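Local coordinates for putative adhesin (Bacteroides thetaiotaomicron, PDB 4QDG), which is a putative lipoprotein adhesin of the FimB/Mfa2 fimbrillin family, probably serving in pilus assembly or attachment at the outer membrane, at residues V165-I179 and E189-Q202. Sequence-based numbering, arbitrary orientation.
Sequences VDDKKFEFEITDDNI and ENGMVTYTPWAQGQ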
loop_
_atom_site.group_PDB
_atom_site.type_symbol
_atom_site.label_atom_id
_atom_site.label_comp_id
_atom_site.label_asym_id
_atom_site.label_seq_id
_atom_site.Cartn_x
_atom_site.Cartn_y
_atom_site.Cartn_z
ATOM N N VAL A 165 -7.558 8.475 27.250
ATOM C CA VAL A 165 -6.197 8.584 26.723
ATOM C C VAL A 165 -6.188 9.841 25.853
ATOM O O VAL A 165 -7.003 9.959 24.941
ATOM C CB VAL A 165 -5.632 7.346 25.985
ATOM C CG1 VAL A 165 -4.190 7.601 25.545
ATOM C CG2 VAL A 165 -5.687 6.108 26.861
ATOM N N ASP A 166 -5.327 10.814 26.202
ATOM C CA ASP A 166 -5.209 12.058 25.440
ATOM C C ASP A 166 -4.174 11.854 24.361
ATOM O O ASP A 166 -3.000 11.658 24.673
ATOM C CB ASP A 166 -4.846 13.223 26.374
ATOM C CG ASP A 166 -4.640 14.569 25.700
ATOM O OD1 ASP A 166 -4.985 14.698 24.504
ATOM O OD2 ASP A 166 -4.180 15.509 26.385
ATOM N N ASP A 167 -4.606 11.893 23.093
ATOM C CA ASP A 167 -3.736 11.697 21.931
ATOM C C ASP A 167 -2.606 12.721 21.861
ATOM O O ASP A 167 -1.536 12.409 21.346
ATOM C CB ASP A 167 -4.550 11.770 20.634
ATOM C CG ASP A 167 -5.104 13.153 20.357
ATOM O OD1 ASP A 167 -6.008 13.578 21.089
ATOM O OD2 ASP A 167 -4.579 13.833 19.448
ATOM N N LYS A 168 -2.861 13.942 22.366
ATOM C CA LYS A 168 -1.940 15.074 22.338
ATOM C C LYS A 168 -0.718 14.831 23.222
ATOM O O LYS A 168 0.280 15.540 23.091
ATOM C CB LYS A 168 -2.653 16.369 22.758
ATOM C CG LYS A 168 -3.762 16.811 21.795
ATOM C CD LYS A 168 -4.481 18.076 22.309
ATOM C CE LYS A 168 -5.734 17.757 23.077
ATOM N NZ LYS A 168 -5.467 17.516 24.515
ATOM N N LYS A 169 -0.782 13.824 24.104
ATOM C CA LYS A 169 0.334 13.484 24.971
ATOM C C LYS A 169 1.370 12.604 24.244
ATOM O O LYS A 169 2.423 12.331 24.809
ATOM C CB LYS A 169 -0.200 12.753 26.225
ATOM C CG LYS A 169 -0.908 13.665 27.222
ATOM C CD LYS A 169 -1.283 12.878 28.451
ATOM C CE LYS A 169 -1.483 13.774 29.641
ATOM N NZ LYS A 169 -2.065 13.016 30.779
ATOM N N PHE A 170 1.063 12.158 22.998
ATOM C CA PHE A 170 1.868 11.191 22.258
ATOM C C PHE A 170 2.201 11.542 20.836
ATOM O O PHE A 170 1.424 12.174 20.130
ATOM C CB PHE A 170 1.146 9.833 22.218
ATOM C CG PHE A 170 0.827 9.278 23.580
ATOM C CD1 PHE A 170 1.782 8.567 24.298
ATOM C CD2 PHE A 170 -0.437 9.450 24.141
ATOM C CE1 PHE A 170 1.471 8.010 25.534
ATOM C CE2 PHE A 170 -0.731 8.925 25.398
ATOM C CZ PHE A 170 0.221 8.204 26.083
ATOM N N GLU A 171 3.362 11.056 20.422
ATOM C CA GLU A 171 3.922 11.138 19.087
ATOM C C GLU A 171 3.944 9.720 18.549
ATOM O O GLU A 171 4.342 8.786 19.264
ATOM C CB GLU A 171 5.327 11.747 19.117
ATOM C CG GLU A 171 5.328 13.258 19.189
ATOM C CD GLU A 171 6.689 13.934 19.242
ATOM O OE1 GLU A 171 7.721 13.235 19.400
ATOM O OE2 GLU A 171 6.717 15.183 19.146
ATOM N N PHE A 172 3.481 9.558 17.305
ATOM C CA PHE A 172 3.394 8.264 16.625
ATOM C C PHE A 172 4.260 8.293 15.392
ATOM O O PHE A 172 4.236 9.277 14.658
ATOM C CB PHE A 172 1.952 7.942 16.232
ATOM C CG PHE A 172 0.958 7.923 17.373
ATOM C CD1 PHE A 172 0.438 9.110 17.883
ATOM C CD2 PHE A 172 0.437 6.717 17.846
ATOM C CE1 PHE A 172 -0.539 9.085 18.879
ATOM C CE2 PHE A 172 -0.521 6.700 18.858
ATOM C CZ PHE A 172 -1.002 7.878 19.369
ATOM N N GLU A 173 5.069 7.237 15.192
ATOM C CA GLU A 173 5.968 7.151 14.040
ATOM C C GLU A 173 6.063 5.752 13.509
ATOM O O GLU A 173 5.947 4.781 14.265
ATOM C CB GLU A 173 7.390 7.586 14.419
ATOM C CG GLU A 173 7.587 9.069 14.598
ATOM C CD GLU A 173 8.769 9.462 15.470
ATOM O OE1 GLU A 173 9.461 8.572 16.020
ATOM O OE2 GLU A 173 8.993 10.684 15.607
ATOM N N ILE A 174 6.342 5.662 12.204
ATOM C CA ILE A 174 6.688 4.432 11.526
ATOM C C ILE A 174 7.974 4.732 10.797
ATOM O O ILE A 174 8.014 5.656 9.996
ATOM C CB ILE A 174 5.603 3.784 10.626
ATOM C CG1 ILE A 174 4.447 3.258 11.483
ATOM C CG2 ILE A 174 6.210 2.639 9.793
ATOM C CD1 ILE A 174 3.158 2.838 10.705
ATOM N N THR A 175 9.059 4.037 11.167
ATOM C CA THR A 175 10.311 4.144 10.441
ATOM C C THR A 175 10.398 2.918 9.525
ATOM O O THR A 175 10.091 1.785 9.931
ATOM C CB THR A 175 11.527 4.290 11.353
ATOM O OG1 THR A 175 11.510 3.258 12.348
ATOM C CG2 THR A 175 11.655 5.693 11.950
ATOM N N ASP A 176 10.807 3.157 8.280
ATOM C CA ASP A 176 10.945 2.105 7.272
ATOM C C ASP A 176 11.842 2.590 6.179
ATOM O O ASP A 176 12.153 3.770 6.127
ATOM C CB ASP A 176 9.552 1.714 6.694
ATOM C CG ASP A 176 9.450 0.315 6.116
ATOM O OD1 ASP A 176 10.522 -0.305 5.827
ATOM O OD2 ASP A 176 8.316 -0.202 6.026
ATOM N N ASP A 177 12.261 1.681 5.299
ATOM C CA ASP A 177 13.053 1.996 4.121
ATOM C C ASP A 177 12.296 1.349 2.959
ATOM O O ASP A 177 12.657 0.273 2.491
ATOM C CB ASP A 177 14.521 1.514 4.284
ATOM C CG ASP A 177 15.463 1.958 3.173
ATOM O OD1 ASP A 177 14.971 2.266 2.053
ATOM O OD2 ASP A 177 16.698 1.974 3.412
ATOM N N ASN A 178 11.190 1.980 2.542
ATOM C CA ASN A 178 10.310 1.373 1.541
ATOM C C ASN A 178 9.726 2.360 0.517
ATOM O O ASN A 178 8.651 2.094 0.008
ATOM C CB ASN A 178 9.137 0.670 2.293
ATOM C CG ASN A 178 8.245 1.588 3.094
ATOM O OD1 ASN A 178 8.629 2.699 3.435
ATOM N ND2 ASN A 178 7.016 1.139 3.423
ATOM N N ILE A 179 10.404 3.475 0.204
ATOM C CA ILE A 179 9.823 4.473 -0.698
ATOM C C ILE A 179 10.384 4.392 -2.138
ATOM O O ILE A 179 9.942 5.169 -2.992
ATOM C CB ILE A 179 9.915 5.914 -0.142
ATOM C CG1 ILE A 179 11.356 6.451 -0.116
ATOM C CG2 ILE A 179 9.194 6.038 1.196
ATOM C CD1 ILE A 179 11.432 7.946 -0.335
ATOM N N GLU A 189 16.838 -0.498 -1.297
ATOM C CA GLU A 189 17.384 0.229 -0.136
ATOM C C GLU A 189 17.754 1.669 -0.529
ATOM O O GLU A 189 18.542 1.875 -1.448
ATOM C CB GLU A 189 18.576 -0.527 0.465
ATOM C CG GLU A 189 18.895 -0.079 1.879
ATOM C CD GLU A 189 19.864 -0.939 2.671
ATOM O OE1 GLU A 189 20.223 -2.041 2.196
ATOM O OE2 GLU A 189 20.270 -0.502 3.771
ATOM N N ASN A 190 17.130 2.659 0.128
ATOM C CA ASN A 190 17.294 4.069 -0.230
ATOM C C ASN A 190 17.510 4.977 1.001
ATOM O O ASN A 190 17.694 6.192 0.857
ATOM C CB ASN A 190 16.042 4.519 -1.009
ATOM C CG ASN A 190 16.197 5.840 -1.728
ATOM O OD1 ASN A 190 17.077 6.022 -2.569
ATOM N ND2 ASN A 190 15.385 6.809 -1.376
ATOM N N GLY A 191 17.529 4.380 2.183
ATOM C CA GLY A 191 17.684 5.100 3.441
ATOM C C GLY A 191 16.345 5.216 4.160
ATOM O O GLY A 191 15.280 5.362 3.529
HETATM N N MSE A 192 16.400 5.145 5.498
HETATM C CA MSE A 192 15.254 5.212 6.374
HETATM C C MSE A 192 14.457 6.501 6.190
HETATM O O MSE A 192 15.021 7.583 6.011
HETATM C CB MSE A 192 15.727 5.095 7.824
HETATM C CG MSE A 192 14.592 5.003 8.825
HETATM SE SE MSE A 192 15.180 5.341 10.651
HETATM C CE MSE A 192 15.241 7.363 10.584
ATOM N N VAL A 193 13.141 6.363 6.241
ATOM C CA VAL A 193 12.174 7.469 6.211
ATOM C C VAL A 193 11.346 7.357 7.483
ATOM O O VAL A 193 11.205 6.262 8.026
ATOM C CB VAL A 193 11.271 7.542 4.939
ATOM C CG1 VAL A 193 12.105 7.737 3.681
ATOM C CG2 VAL A 193 10.340 6.332 4.818
ATOM N N THR A 194 10.797 8.479 7.944
ATOM C CA THR A 194 9.910 8.516 9.093
ATOM C C THR A 194 8.515 8.950 8.608
ATOM O O THR A 194 8.366 10.014 8.011
ATOM C CB THR A 194 10.480 9.443 10.184
ATOM O OG1 THR A 194 11.741 8.934 10.596
ATOM C CG2 THR A 194 9.563 9.557 11.397
ATOM N N TYR A 195 7.510 8.113 8.854
ATOM C CA TYR A 195 6.120 8.442 8.589
ATOM C C TYR A 195 5.523 8.975 9.888
ATOM O O TYR A 195 5.772 8.399 10.957
ATOM C CB TYR A 195 5.312 7.208 8.115
ATOM C CG TYR A 195 5.742 6.588 6.799
ATOM C CD1 TYR A 195 5.265 7.079 5.583
ATOM C CD2 TYR A 195 6.537 5.449 6.775
ATOM C CE1 TYR A 195 5.637 6.494 4.376
ATOM C CE2 TYR A 195 6.868 4.823 5.581
ATOM C CZ TYR A 195 6.417 5.344 4.382
ATOM O OH TYR A 195 6.756 4.684 3.228
ATOM N N THR A 196 4.714 10.043 9.794
ATOM C CA THR A 196 3.999 10.598 10.945
ATOM C C THR A 196 2.492 10.581 10.601
ATOM O O THR A 196 2.141 10.412 9.431
ATOM C CB THR A 196 4.545 11.968 11.370
ATOM O OG1 THR A 196 4.403 12.894 10.300
ATOM C CG2 THR A 196 6.019 11.900 11.873
ATOM N N PRO A 197 1.578 10.695 11.583
ATOM C CA PRO A 197 0.140 10.590 11.251
ATOM C C PRO A 197 -0.431 11.716 10.386
ATOM O O PRO A 197 -0.071 12.890 10.530
ATOM C CB PRO A 197 -0.526 10.610 12.623
ATOM C CG PRO A 197 0.553 10.144 13.579
ATOM C CD PRO A 197 1.773 10.804 13.046
ATOM N N TRP A 198 -1.325 11.332 9.477
ATOM C CA TRP A 198 -2.081 12.222 8.603
ATOM C C TRP A 198 -3.372 12.648 9.350
ATOM O O TRP A 198 -3.986 13.646 9.008
ATOM C CB TRP A 198 -2.383 11.574 7.224
ATOM C CG TRP A 198 -3.237 10.338 7.248
ATOM C CD1 TRP A 198 -2.800 9.049 7.249
ATOM C CD2 TRP A 198 -4.673 10.273 7.215
ATOM N NE1 TRP A 198 -3.864 8.190 7.165
ATOM C CE2 TRP A 198 -5.028 8.909 7.190
ATOM C CE3 TRP A 198 -5.696 11.237 7.141
ATOM C CZ2 TRP A 198 -6.364 8.476 7.174
ATOM C CZ3 TRP A 198 -7.018 10.808 7.114
ATOM C CH2 TRP A 198 -7.342 9.440 7.156
ATOM N N ALA A 199 -3.762 11.880 10.370
ATOM C CA ALA A 199 -4.900 12.110 11.261
ATOM C C ALA A 199 -4.560 11.579 12.641
ATOM O O ALA A 199 -3.876 10.567 12.761
ATOM C CB ALA A 199 -6.152 11.442 10.723
ATOM N N GLN A 200 -4.988 12.292 13.674
ATOM C CA GLN A 200 -4.761 11.967 15.084
ATOM C C GLN A 200 -5.857 12.645 15.906
ATOM O O GLN A 200 -6.287 13.742 15.568
ATOM C CB GLN A 200 -3.356 12.435 15.513
ATOM C CG GLN A 200 -2.961 12.124 16.962
ATOM C CD GLN A 200 -1.509 12.381 17.233
ATOM O OE1 GLN A 200 -0.679 12.425 16.325
ATOM N NE2 GLN A 200 -1.159 12.506 18.506
ATOM N N GLY A 201 -6.310 11.977 16.947
ATOM C CA GLY A 201 -7.361 12.496 17.804
ATOM C C GLY A 201 -7.824 11.501 18.837
ATOM O O GLY A 201 -7.089 10.587 19.232
ATOM N N GLN A 202 -9.063 11.681 19.271
ATOM C CA GLN A 202 -9.712 10.823 20.228
ATOM C C GLN A 202 -10.946 10.201 19.597
ATOM O O GLN A 202 -11.552 10.786 18.696
ATOM C CB GLN A 202 -10.063 11.597 21.510
ATOM C CG GLN A 202 -8.855 11.850 22.418
ATOM C CD GLN A 202 -9.185 12.644 23.655
ATOM O OE1 GLN A 202 -9.883 13.654 23.607
ATOM N NE2 GLN A 202 -8.663 12.226 24.783
HETATM O O HOH W 1 -8.005 15.738 21.666
HETATM O O HOH W 2 2.092 12.007 16.356
#
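Y195 crosses I174 obliquely, ring atom CD2 meeting CG2 at 4.1 Å, and sends its hydroxyl on to N178. There OH donates to OD1 over 2.7 Å, rising above the carbonyl plane, while OD1 itself lies at the ring edge, with amide and ring planes almost perpendicular. N178 can turn back to this phenol because CG sits between the backbone N and the carbonyl carbon (chi1 63°). The same hydroxyl accepts from S224 N, and N178 ND2 donates to R225 O, so the hydroxyl has two partners and the amide of N178 is held through both its oxygen and its nitrogen. CG2 of I179 fills in beside the hydroxyl and touches V193 CG2 at 3.8 Å. Beneath these side chains, 170-176 and 193-195 pair antiparallel, with two-way backbone bonds at I174-Y195 and D176-V193. T175 and T194 form the non-hydrogen-bonded pair between them and point to the other face, where the selenium of M192, a selenomethionine, rests against T175 CG2. Past the strand end, the D177 carboxylate receives the backbone of the incoming loop: OD1 takes N190 N on its syn lone pair at 2.9 Å, and OD2 takes G191 N from above the plane. In the other direction P197 CG packs on F172 CB before the chain swings away at W198 and A199; on its return, Q200 and Q202 reach 165-179 through their amides. Q200, extended, brings NE2 to the edge of the F172 ring and donates to F170 O at 3.1 Å; its OE1 accepts from a water that also binds F172 N. Q202 NE2 reaches V165 O at 2.8 Å, nearly straight at 175°. Strand 193-195 is an edge strand, within this chain, of a four-stranded antiparallel sheet, zipped by main-chain bonds only over a short length; at one end a carboxylate, at the other two amides and a water, supply the links that backbone pairing no longer makes.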